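Local coordinates for ARF-like GTPase (Chlamydomonas reinhardtii, PDB 4M9Q), which binds phosphoaminophosphonic acid-guanylate ester with magnesium, as a small GTPase of the ADP-ribosylation factor family with a P-loop fold, at residues G37-T42 with V52-G57; L43-Y48 with G161-V166; A70-I75 with Q101-K106; P107-A112 with N140-T145. All coordinates share one frame; numbering follows the deposited sequence. Where two conformers were deposited one is given.

Interaction 1. Residues G37-T42 with V52-G57. With GNP (phosphoaminophosphonic acid-guanylate ester), chain D.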
# COMPACT_ATOMS: atom_id res chain seq x y z
N GLY A 37 -6.73 -4.84 -12.98
CA GLY A 37 -6.91 -3.44 -13.31
C GLY A 37 -6.64 -2.78 -11.98
O GLY A 37 -5.61 -3.11 -11.34
N PHE A 38 -7.59 -1.94 -11.55
CA PHE A 38 -7.60 -1.44 -10.22
C PHE A 38 -8.98 -0.98 -9.68
O PHE A 38 -9.94 -0.67 -10.43
CB PHE A 38 -6.63 -0.26 -10.13
CG PHE A 38 -7.16 1.02 -10.74
CD1 PHE A 38 -7.90 1.91 -9.97
CD2 PHE A 38 -6.88 1.34 -12.03
CE1 PHE A 38 -8.39 3.11 -10.52
CE2 PHE A 38 -7.38 2.53 -12.60
CZ PHE A 38 -8.12 3.42 -11.83
N ASN A 39 -9.02 -0.93 -8.35
CA ASN A 39 -10.13 -0.37 -7.60
C ASN A 39 -9.62 0.93 -6.97
O ASN A 39 -8.45 1.06 -6.66
CB ASN A 39 -10.53 -1.39 -6.52
CG ASN A 39 -10.82 -2.80 -7.10
OD1 ASN A 39 -11.66 -2.97 -7.99
ND2 ASN A 39 -10.13 -3.81 -6.58
N SER A 40 -10.51 1.88 -6.75
CA SER A 40 -10.16 3.23 -6.31
C SER A 40 -11.22 3.62 -5.35
O SER A 40 -12.38 3.53 -5.67
CB SER A 40 -10.22 4.16 -7.53
OG SER A 40 -10.16 5.53 -7.24
N THR A 41 -10.86 4.08 -4.16
CA THR A 41 -11.85 4.66 -3.27
C THR A 41 -11.25 5.78 -2.42
O THR A 41 -10.06 6.04 -2.48
CB THR A 41 -12.49 3.57 -2.41
OG1 THR A 41 -12.13 3.74 -1.05
CG2 THR A 41 -11.97 2.24 -2.85
N THR A 42 -12.10 6.40 -1.62
CA THR A 42 -11.73 7.53 -0.81
C THR A 42 -12.09 7.27 0.64
O THR A 42 -13.12 6.69 0.92
CB THR A 42 -12.42 8.78 -1.31
OG1 THR A 42 -11.80 9.19 -2.54
CG2 THR A 42 -12.31 9.89 -0.27
N VAL A 52 -7.32 6.05 -2.28
CA VAL A 52 -6.61 4.79 -2.30
C VAL A 52 -6.74 4.05 -3.62
O VAL A 52 -7.81 3.75 -4.05
CB VAL A 52 -7.10 3.86 -1.19
CG1 VAL A 52 -6.16 2.68 -1.06
CG2 VAL A 52 -7.18 4.61 0.12
N PHE A 53 -5.62 3.76 -4.26
CA PHE A 53 -5.58 2.97 -5.49
C PHE A 53 -5.15 1.51 -5.18
O PHE A 53 -4.03 1.26 -4.78
CB PHE A 53 -4.63 3.61 -6.45
CG PHE A 53 -5.15 4.89 -7.03
CD1 PHE A 53 -4.60 6.12 -6.66
CD2 PHE A 53 -6.17 4.88 -7.99
CE1 PHE A 53 -5.05 7.29 -7.23
CE2 PHE A 53 -6.65 6.08 -8.53
CZ PHE A 53 -6.09 7.29 -8.15
N ASP A 54 -6.07 0.58 -5.34
CA ASP A 54 -5.80 -0.82 -5.12
C ASP A 54 -5.41 -1.44 -6.46
O ASP A 54 -6.25 -1.64 -7.31
CB ASP A 54 -7.05 -1.47 -4.52
CG ASP A 54 -7.04 -3.00 -4.62
OD1 ASP A 54 -5.95 -3.62 -4.61
OD2 ASP A 54 -8.14 -3.58 -4.69
N LEU A 55 -4.13 -1.70 -6.67
CA LEU A 55 -3.64 -2.18 -7.94
C LEU A 55 -3.51 -3.69 -7.89
O LEU A 55 -3.15 -4.25 -6.86
CB LEU A 55 -2.26 -1.59 -8.20
CG LEU A 55 -2.22 -0.18 -8.79
CD1 LEU A 55 -3.53 0.59 -8.62
CD2 LEU A 55 -1.04 0.60 -8.25
N GLY A 56 -3.75 -4.35 -9.01
CA GLY A 56 -3.54 -5.79 -9.07
C GLY A 56 -2.09 -6.13 -8.84
O GLY A 56 -1.22 -5.36 -9.23
N GLY A 57 -1.83 -7.29 -8.22
CA GLY A 57 -0.49 -7.74 -7.96
C GLY A 57 0.04 -8.88 -8.80
O GLY A 57 1.18 -9.26 -8.63
PG GNP D . -4.70 -9.38 -6.54
O1G GNP D . -6.05 -8.52 -6.77
O2G GNP D . -3.47 -8.45 -6.25
O3G GNP D . -4.56 -10.34 -7.74
N3B GNP D . -4.91 -10.22 -5.07
PB GNP D . -5.35 -9.32 -3.71
O1B GNP D . -6.34 -8.10 -4.07
O2B GNP D . -4.07 -8.88 -3.06
O3A GNP D . -6.04 -10.45 -2.82
PA GNP D . -7.54 -10.50 -2.29
O1A GNP D . -8.28 -10.76 -3.54
O2A GNP D . -7.76 -9.28 -1.46
O5' GNP D . -7.41 -11.79 -1.36
C5' GNP D . -6.81 -12.99 -1.90
C4' GNP D . -7.38 -14.25 -1.19
O4' GNP D . -6.99 -14.14 0.19
C3' GNP D . -8.90 -14.28 -1.10
O3' GNP D . -9.41 -15.59 -0.88
C2' GNP D . -9.21 -13.57 0.17
O2' GNP D . -10.43 -13.92 0.76
C1' GNP D . -8.11 -14.11 1.05
N9 GNP D . -7.80 -13.32 2.24
C8 GNP D . -7.59 -12.00 2.25
N7 GNP D . -7.26 -11.58 3.48
C5 GNP D . -7.28 -12.65 4.28
C6 GNP D . -7.04 -12.85 5.72
O6 GNP D . -6.75 -11.91 6.48
N1 GNP D . -7.12 -14.09 6.18
C2 GNP D . -7.43 -15.15 5.38
N2 GNP D . -7.51 -16.35 5.97
N3 GNP D . -7.67 -15.06 4.04
C4 GNP D . -7.63 -13.81 3.46
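Strands 38-42 and 52-55 run antiparallel, their N-to-C directions at 164°, as the two arms of the beta hairpin at one border of the central sheet in this small-GTPase fold. Asn39 with Asp54 and Thr41 with Val52 are hydrogen-bonded pairs, and Val52 N to Thr41 O is the shortest of their backbone bonds at 2.7 Å. The pairing outlasts the strands, for Gly56 N reaches Gly37 O at 3.2 Å. On one face lie Phe38, Ser40, Phe53 and Leu55. Phe53 turns its ring edge toward the face of Phe38 in an offset edge-to-face pair, planes 71° apart, and Phe38 CB rests 3.6 Å from Leu55 CD1. Phe53 also meets Tyr68, and Leu55 touches Tyr68 and Trp65, while Phe38 stays exposed. On the other face, Asn39 ND2 gives a nearly straight bond (171°) to Asp54 OD2, 2.8 Å away. OD2 lies in the amide plane of Asn39, but the amide comes to it from above the carboxylate plane. Thr18, a magnesium ligand, bonds the same OD2 through OG1, placing the buried Asp54 in the second shell of the metal. Beyond it, Gly57 N donates to GNP O2G at 2.8 Å.

Interaction 2. Residues L43-Y48 with G161-V166. With SO4 (sulfate ion), chain F.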
# COMPACT_ATOMS: atom_id res chain seq x y z
N LEU A 43 -11.18 7.65 1.53
CA LEU A 43 -11.32 7.44 2.96
C LEU A 43 -11.14 8.76 3.67
O LEU A 43 -10.40 9.60 3.21
CB LEU A 43 -10.17 6.53 3.50
CG LEU A 43 -9.98 5.14 2.95
CD1 LEU A 43 -8.89 4.43 3.70
CD2 LEU A 43 -11.25 4.33 3.06
N ASN A 44 -11.71 8.86 4.86
CA ASN A 44 -11.42 9.96 5.77
C ASN A 44 -10.54 9.48 6.93
O ASN A 44 -10.75 8.42 7.46
CB ASN A 44 -12.72 10.52 6.28
CG ASN A 44 -13.49 11.19 5.18
OD1 ASN A 44 -12.88 11.72 4.25
ND2 ASN A 44 -14.80 11.18 5.27
N GLU A 45 -9.49 10.22 7.23
CA GLU A 45 -8.64 9.89 8.38
C GLU A 45 -8.04 11.16 8.90
O GLU A 45 -7.27 11.81 8.20
CB GLU A 45 -7.52 8.96 7.99
CG GLU A 45 -6.63 8.52 9.16
CD GLU A 45 -7.38 7.93 10.35
OE1 GLU A 45 -8.03 6.86 10.20
OE2 GLU A 45 -7.31 8.55 11.44
N GLY A 46 -8.45 11.50 10.12
CA GLY A 46 -8.23 12.79 10.66
C GLY A 46 -8.69 13.85 9.69
O GLY A 46 -9.83 13.86 9.22
N LYS A 47 -7.72 14.68 9.37
CA LYS A 47 -7.84 15.94 8.67
C LYS A 47 -7.64 15.73 7.17
O LYS A 47 -7.62 16.65 6.42
CB LYS A 47 -6.70 16.78 9.23
CG LYS A 47 -6.51 18.17 8.75
CD LYS A 47 -5.04 18.56 8.90
CE LYS A 47 -4.53 18.34 10.32
NZ LYS A 47 -3.13 18.83 10.50
N TYR A 48 -7.53 14.48 6.75
CA TYR A 48 -7.23 14.15 5.35
C TYR A 48 -8.30 13.34 4.62
O TYR A 48 -8.94 12.46 5.17
CB TYR A 48 -5.95 13.35 5.32
CG TYR A 48 -4.75 14.15 5.66
CD1 TYR A 48 -4.30 14.23 6.95
CD2 TYR A 48 -4.11 14.90 4.70
CE1 TYR A 48 -3.21 15.01 7.28
CE2 TYR A 48 -3.04 15.69 5.02
CZ TYR A 48 -2.59 15.73 6.31
OH TYR A 48 -1.54 16.52 6.66
N GLY A 161 -2.70 1.07 11.33
CA GLY A 161 -1.68 1.20 10.29
C GLY A 161 -1.92 2.44 9.46
O GLY A 161 -1.02 3.23 9.25
N LEU A 162 -3.17 2.65 9.04
CA LEU A 162 -3.51 3.86 8.29
C LEU A 162 -3.18 5.13 9.05
O LEU A 162 -2.62 6.05 8.48
CB LEU A 162 -4.98 3.84 7.85
CG LEU A 162 -5.41 4.92 6.89
CD1 LEU A 162 -4.58 4.86 5.63
CD2 LEU A 162 -6.88 4.77 6.55
N LYS A 163 -3.48 5.16 10.35
CA LYS A 163 -3.23 6.36 11.16
C LYS A 163 -1.74 6.65 11.30
O LYS A 163 -1.33 7.79 11.31
CB LYS A 163 -3.79 6.21 12.58
CG LYS A 163 -5.25 6.59 12.72
CD LYS A 163 -5.87 6.15 14.07
CE LYS A 163 -7.23 6.82 14.26
NZ LYS A 163 -7.13 8.31 14.59
N TRP A 164 -0.93 5.60 11.44
CA TRP A 164 0.52 5.79 11.44
C TRP A 164 0.96 6.37 10.10
O TRP A 164 1.79 7.26 10.07
CB TRP A 164 1.23 4.49 11.70
CG TRP A 164 2.70 4.65 11.54
CD1 TRP A 164 3.63 5.12 12.49
CD2 TRP A 164 3.48 4.45 10.33
NE1 TRP A 164 4.88 5.17 11.96
CE2 TRP A 164 4.86 4.80 10.67
CE3 TRP A 164 3.20 4.01 9.10
CZ2 TRP A 164 5.86 4.70 9.77
CZ3 TRP A 164 4.23 3.94 8.18
CH2 TRP A 164 5.53 4.29 8.51
N LEU A 165 0.41 5.88 8.99
CA LEU A 165 0.83 6.35 7.67
C LEU A 165 0.46 7.82 7.52
O LEU A 165 1.30 8.64 7.13
CB LEU A 165 0.12 5.62 6.54
CG LEU A 165 0.87 5.04 5.36
CD1 LEU A 165 -0.05 4.97 4.15
CD2 LEU A 165 2.14 5.75 5.07
N VAL A 166 -0.79 8.11 7.84
CA VAL A 166 -1.31 9.45 7.60
C VAL A 166 -0.57 10.44 8.48
O VAL A 166 -0.22 11.52 8.03
CB VAL A 166 -2.85 9.52 7.77
CG1 VAL A 166 -3.28 10.97 7.76
CG2 VAL A 166 -3.52 8.70 6.64
S SO4 F . -4.08 14.24 11.39
O1 SO4 F . -5.04 14.08 10.28
O2 SO4 F . -4.83 14.04 12.67
O3 SO4 F . -2.96 13.27 11.24
O4 SO4 F . -3.53 15.61 11.38
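Charge pairing centres on Glu45, whose CG is anti to the backbone N and whose chain then bends at chi2 (53°) to bring the carboxylate over helix 161-166. Lys163 crosses it at about a right angle; its chain is extended until a final bend at chi4 turns NZ back toward OE2, giving a salt bridge whose hydrogen bond is weak, with Glu45 OE2 and Lys163 NZ 3.2 Å apart. The aliphatic part of the lysine lies against the same oxygen. The other oxygen, OE1, is held by Arg159 one helical turn earlier, so the buried carboxylate has cationic partners at both of its oxygens, which would probably favour its charged form.

Apolar contacts join the end of the beta hairpin to the C-terminal helix that packs across the sheet in this small-GTPase fold. Leu43 CD1 meets Leu162 CD2 at 3.5 Å, branch tip to branch tip. Val166 uses both methyls: CG2 lies near Glu45 CG, and CG1 is 3.5 Å from Tyr48 CD1. Tyr48 reaches past the valine, and its OH bonds to Asp170 further along the helix.

Backbone bonds shape the hairpin tip, a type II' turn: Tyr48 N bonds Glu45 O, and Glu45 N bonds Tyr48 O. Gly46 suits its second position, where phi is positive (51°). Lys47 N donates almost straight to SO4 O1, 2.9 Å away; that sulfate is probably from the crystallisation liquor.

Interaction 3. Residues A70-I75 with Q101-K106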
# COMPACT_ATOMS: atom_id res chain seq x y z
N ALA A 70 4.53 8.45 -8.95
CA ALA A 70 4.74 9.90 -8.98
C ALA A 70 3.60 10.65 -8.34
O ALA A 70 3.80 11.72 -7.76
CB ALA A 70 4.93 10.39 -10.42
N GLU A 71 2.39 10.10 -8.43
CA GLU A 71 1.21 10.80 -7.88
C GLU A 71 0.83 10.36 -6.45
O GLU A 71 -0.18 10.79 -5.93
CB GLU A 71 0.03 10.66 -8.82
CG GLU A 71 -0.54 9.27 -8.91
CD GLU A 71 -1.46 9.12 -10.09
OE1 GLU A 71 -1.02 8.57 -11.15
OE2 GLU A 71 -2.63 9.57 -9.95
N VAL A 72 1.70 9.62 -5.79
CA VAL A 72 1.37 9.00 -4.52
C VAL A 72 2.20 9.63 -3.40
O VAL A 72 3.35 9.99 -3.61
CB VAL A 72 1.62 7.48 -4.67
CG1 VAL A 72 2.78 7.03 -3.81
CG2 VAL A 72 0.32 6.71 -4.52
N HIS A 73 1.59 9.82 -2.23
CA HIS A 73 2.30 10.37 -1.11
C HIS A 73 2.89 9.29 -0.27
O HIS A 73 3.83 9.55 0.46
CB HIS A 73 1.37 11.15 -0.23
CG HIS A 73 0.82 12.39 -0.86
ND1 HIS A 73 -0.34 12.41 -1.57
CD2 HIS A 73 1.27 13.69 -0.81
CE1 HIS A 73 -0.59 13.64 -1.99
NE2 HIS A 73 0.39 14.44 -1.52
N ALA A 74 2.31 8.08 -0.33
CA ALA A 74 2.72 6.98 0.53
C ALA A 74 2.22 5.69 -0.06
O ALA A 74 1.40 5.69 -1.03
CB ALA A 74 2.16 7.16 1.93
N ILE A 75 2.69 4.58 0.52
CA ILE A 75 2.35 3.25 0.05
C ILE A 75 1.81 2.42 1.20
O ILE A 75 2.28 2.57 2.32
CB ILE A 75 3.60 2.55 -0.49
CG1 ILE A 75 3.83 2.99 -1.93
CG2 ILE A 75 3.48 1.02 -0.36
CD1 ILE A 75 4.64 1.99 -2.73
N GLN A 101 12.50 6.29 -8.63
CA GLN A 101 12.90 7.67 -8.41
C GLN A 101 11.85 8.47 -7.65
O GLN A 101 12.19 9.35 -6.87
CB GLN A 101 13.23 8.28 -9.78
CG GLN A 101 12.73 9.67 -10.08
CD GLN A 101 12.95 10.05 -11.56
OE1 GLN A 101 12.28 9.54 -12.46
NE2 GLN A 101 13.89 10.94 -11.80
N PHE A 102 10.58 8.13 -7.85
CA PHE A 102 9.50 8.88 -7.24
C PHE A 102 9.17 8.39 -5.81
O PHE A 102 8.24 8.92 -5.17
CB PHE A 102 8.24 8.81 -8.12
CG PHE A 102 8.43 9.35 -9.52
CD1 PHE A 102 8.25 8.52 -10.64
CD2 PHE A 102 8.78 10.66 -9.72
CE1 PHE A 102 8.42 9.01 -11.92
CE2 PHE A 102 8.97 11.16 -11.01
CZ PHE A 102 8.78 10.33 -12.11
N MET A 103 9.90 7.38 -5.33
CA MET A 103 9.61 6.81 -4.03
C MET A 103 10.43 7.41 -2.92
O MET A 103 10.12 7.23 -1.76
CB MET A 103 9.79 5.29 -4.04
CG MET A 103 8.51 4.47 -4.22
SD MET A 103 7.11 4.93 -3.16
CE MET A 103 6.61 6.22 -4.25
N ARG A 104 11.46 8.15 -3.25
CA ARG A 104 12.40 8.58 -2.22
C ARG A 104 11.67 9.36 -1.10
O ARG A 104 10.75 10.09 -1.37
CB ARG A 104 13.60 9.28 -2.89
CG ARG A 104 14.27 10.44 -2.16
CD ARG A 104 13.61 11.76 -2.53
NE ARG A 104 14.55 12.86 -2.69
CZ ARG A 104 14.20 14.11 -3.02
NH1 ARG A 104 12.94 14.43 -3.24
NH2 ARG A 104 15.15 15.05 -3.13
N ASP A 105 12.00 9.09 0.15
CA ASP A 105 11.34 9.72 1.34
C ASP A 105 9.83 9.48 1.58
O ASP A 105 9.28 10.03 2.51
CB ASP A 105 11.60 11.25 1.36
CG ASP A 105 13.10 11.60 1.55
OD1 ASP A 105 13.85 10.86 2.26
OD2 ASP A 105 13.53 12.64 0.99
N LYS A 106 9.15 8.67 0.77
CA LYS A 106 7.75 8.40 1.00
C LYS A 106 7.60 7.19 1.94
O LYS A 106 8.35 6.18 1.84
CB LYS A 106 7.04 8.13 -0.31
CG LYS A 106 6.89 9.37 -1.17
CD LYS A 106 6.27 9.07 -2.52
CE LYS A 106 6.20 10.30 -3.43
NZ LYS A 106 5.70 9.91 -4.78
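Lys106 NZ is gripped three times: by Val72 O at 2.6 Å, by Phe102 O at 2.8 Å, and by a salt bridge to Glu183. Both carbonyls are approached in their own planes. A long, flexible amine suits the task: the lysine chain is extended beyond CG and runs past the backbone of His73, with Lys106 CG 3.5 Å from His73 O. The buried charge is thus paired with one carboxylate and two carbonyl dipoles. A type II turn from Met103 to Lys106, with Lys106 N on Met103 O, sets the root of this side chain.

Apolar contacts complete the interface. Ala70 CB sits squarely over one face of the Phe102 ring, 3.7 Å from its centroid, a CH-pi contact made where the two backbones come closest. Gln101 CG lies against the opposite face, nearer the rim. Met103, bent at chi2 and chi3, reaches two residues at once: SD lies 3.9 Å from Ile75 CD1, and CE meets Val72 CG1 at 3.9 Å.

The contact ties the loop after helix 87-99 to the lead-in of strand 74-80, with Val97 of that helix touching Met103 and Ile75, and helix 157-190 touching Ala70 and Phe102 through Val187.

Interaction 4. Residues P107-A112 with N140-T145. With GNP (phosphoaminophosphonic acid-guanylate ester), chain D.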
# COMPACT_ATOMS: atom_id res chain seq x y z
N PRO A 107 6.66 7.28 2.88
CA PRO A 107 6.53 6.24 3.87
C PRO A 107 5.74 5.02 3.36
O PRO A 107 4.94 5.15 2.39
CB PRO A 107 5.79 6.94 4.98
CG PRO A 107 5.00 7.98 4.34
CD PRO A 107 5.86 8.46 3.22
N ILE A 108 6.02 3.86 3.98
CA ILE A 108 5.40 2.57 3.64
C ILE A 108 4.76 1.93 4.88
O ILE A 108 5.39 1.71 5.91
CB ILE A 108 6.39 1.50 3.17
CG1 ILE A 108 7.59 2.06 2.47
CG2 ILE A 108 5.71 0.54 2.19
CD1 ILE A 108 7.21 2.73 1.25
N CYS A 109 3.49 1.66 4.79
CA CYS A 109 2.82 0.94 5.83
C CYS A 109 2.75 -0.51 5.35
O CYS A 109 2.18 -0.79 4.33
CB CYS A 109 1.45 1.53 6.02
SG CYS A 109 0.43 0.55 7.09
N ILE A 110 3.40 -1.42 6.04
CA ILE A 110 3.47 -2.79 5.62
C ILE A 110 2.51 -3.58 6.47
O ILE A 110 2.62 -3.59 7.70
CB ILE A 110 4.90 -3.33 5.79
CG1 ILE A 110 5.87 -2.49 4.93
CG2 ILE A 110 4.96 -4.82 5.39
CD1 ILE A 110 7.30 -2.45 5.39
N PHE A 111 1.53 -4.21 5.84
CA PHE A 111 0.60 -5.04 6.59
C PHE A 111 0.99 -6.50 6.48
O PHE A 111 1.06 -7.05 5.41
CB PHE A 111 -0.81 -4.84 6.08
CG PHE A 111 -1.46 -3.57 6.56
CD1 PHE A 111 -1.72 -3.40 7.86
CD2 PHE A 111 -1.87 -2.61 5.67
CE1 PHE A 111 -2.36 -2.26 8.31
CE2 PHE A 111 -2.54 -1.46 6.09
CZ PHE A 111 -2.76 -1.27 7.42
N ALA A 112 1.29 -7.11 7.60
CA ALA A 112 1.60 -8.55 7.62
C ALA A 112 0.27 -9.25 7.74
O ALA A 112 -0.18 -9.55 8.85
CB ALA A 112 2.50 -8.90 8.82
N ASN A 140 6.71 0.92 8.83
CA ASN A 140 6.32 0.24 10.04
C ASN A 140 5.53 -0.97 9.62
O ASN A 140 4.83 -0.89 8.59
CB ASN A 140 5.44 1.17 10.88
CG ASN A 140 5.45 0.84 12.35
OD1 ASN A 140 5.91 -0.21 12.79
ND2 ASN A 140 4.93 1.77 13.14
N VAL A 141 5.57 -2.04 10.40
CA VAL A 141 4.91 -3.27 10.00
C VAL A 141 3.83 -3.55 10.99
O VAL A 141 4.07 -3.48 12.18
CB VAL A 141 5.87 -4.49 10.03
CG1 VAL A 141 5.11 -5.80 9.77
CG2 VAL A 141 7.02 -4.26 9.05
N PHE A 142 2.65 -3.88 10.49
CA PHE A 142 1.49 -4.09 11.32
C PHE A 142 0.88 -5.41 10.94
O PHE A 142 0.47 -5.60 9.81
CB PHE A 142 0.45 -3.03 11.05
CG PHE A 142 0.91 -1.64 11.35
CD1 PHE A 142 1.45 -0.85 10.36
CD2 PHE A 142 0.75 -1.12 12.62
CE1 PHE A 142 1.85 0.44 10.63
CE2 PHE A 142 1.17 0.16 12.90
CZ PHE A 142 1.74 0.93 11.91
N PRO A 143 0.84 -6.35 11.89
CA PRO A 143 0.12 -7.56 11.62
C PRO A 143 -1.38 -7.31 11.59
O PRO A 143 -1.87 -6.50 12.37
CB PRO A 143 0.48 -8.47 12.80
CG PRO A 143 1.28 -7.66 13.74
CD PRO A 143 1.54 -6.33 13.17
N CYS A 144 -2.12 -8.03 10.74
CA CYS A 144 -3.54 -7.81 10.64
C CYS A 144 -4.24 -8.98 10.02
O CYS A 144 -3.62 -9.96 9.56
CB CYS A 144 -3.82 -6.57 9.79
SG CYS A 144 -3.33 -6.84 8.09
N THR A 145 -5.57 -8.87 10.00
CA THR A 145 -6.46 -9.87 9.41
C THR A 145 -7.54 -9.13 8.65
O THR A 145 -8.51 -8.65 9.21
CB THR A 145 -7.06 -10.73 10.54
OG1 THR A 145 -5.96 -11.29 11.24
CG2 THR A 145 -7.95 -11.84 10.02
PG GNP D . -4.70 -9.38 -6.54
O1G GNP D . -6.05 -8.52 -6.77
O2G GNP D . -3.47 -8.45 -6.25
O3G GNP D . -4.56 -10.34 -7.74
N3B GNP D . -4.91 -10.22 -5.07
PB GNP D . -5.35 -9.32 -3.71
O1B GNP D . -6.34 -8.10 -4.07
O2B GNP D . -4.07 -8.88 -3.06
O3A GNP D . -6.04 -10.45 -2.82
PA GNP D . -7.54 -10.50 -2.29
O1A GNP D . -8.28 -10.76 -3.54
O2A GNP D . -7.76 -9.28 -1.46
O5' GNP D . -7.41 -11.79 -1.36
C5' GNP D . -6.81 -12.99 -1.90
C4' GNP D . -7.38 -14.25 -1.19
O4' GNP D . -6.99 -14.14 0.19
C3' GNP D . -8.90 -14.28 -1.10
O3' GNP D . -9.41 -15.59 -0.88
C2' GNP D . -9.21 -13.57 0.17
O2' GNP D . -10.43 -13.92 0.76
C1' GNP D . -8.11 -14.11 1.05
N9 GNP D . -7.80 -13.32 2.24
C8 GNP D . -7.59 -12.00 2.25
N7 GNP D . -7.26 -11.58 3.48
C5 GNP D . -7.28 -12.65 4.28
C6 GNP D . -7.04 -12.85 5.72
O6 GNP D . -6.75 -11.91 6.48
N1 GNP D . -7.12 -14.09 6.18
C2 GNP D . -7.43 -15.15 5.38
N2 GNP D . -7.51 -16.35 5.97
N3 GNP D . -7.67 -15.06 4.04
C4 GNP D . -7.63 -13.81 3.46
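Two sulfur atoms fill the hollows beside two phenylalanine rings here. Cys109 SG, anti to its backbone N, lodges obliquely against the Phe142 ring, 3.7 Å from Phe142 CD1, and also lies above one face of Phe111 toward its rim. Cys144 SG fits the angle at the base of the Phe111 side chain, 3.8 Å from Phe111 CB, again oblique to the ring. The two phenylalanine side chains cross obliquely, Phe111 CD1 leaning on Phe142 CB at 3.9 Å. A small, polarisable thiol suits a place beside an aromatic ring, and Leu165 and Leu158 of helix 157-190 pack onto Cys109 and Cys144 respectively.

These side chains stand on or just beyond strands 108-112 and 140-143, parallel neighbours at 28° and the two strands of a beta-alpha-beta unit in this P-loop fold. Ile110 N to Asn140 O, 3.0 Å, and Phe142 N to Ile110 O, 2.8 Å, lie nearly along the carbonyl axes.

On the opposite face, Val141 splits its methyls between two neighbours: CG2 is 4.0 Å from Ile110 CB, while CG1 meets Ala112 CB at 4.2 Å. Val126 of the crossover helix 123-129 packs on the small Ala112, and that helix also rests on Val141. Past the strand end, Thr145 CA passes 3.6 Å from GNP O6.

How the interactions relate
All four contacts belong to one sheet and its flanks. Interactions 1 and 4 are strand pairings toward its two borders, antiparallel and parallel, and both touch GNP, at its phosphate end and its guanine respectively. Interaction 1 is only partly buried and mixes aromatic packing with a hydrogen bond from amide to carboxylate; interaction 4 is more buried, with sulfur and aliphatic filling. Interactions 2 and 3 are also buried, yet each sinks a charged group with opposite-charge partners. Interaction 2 shares strand 38-45 with interaction 1, where Leu43 touches Val52. Its helix reaches interactions 3 and 4, with Leu165 on Ala74 and Cys109. Ile75 of interaction 3 pairs with strand 108-113 of interaction 4.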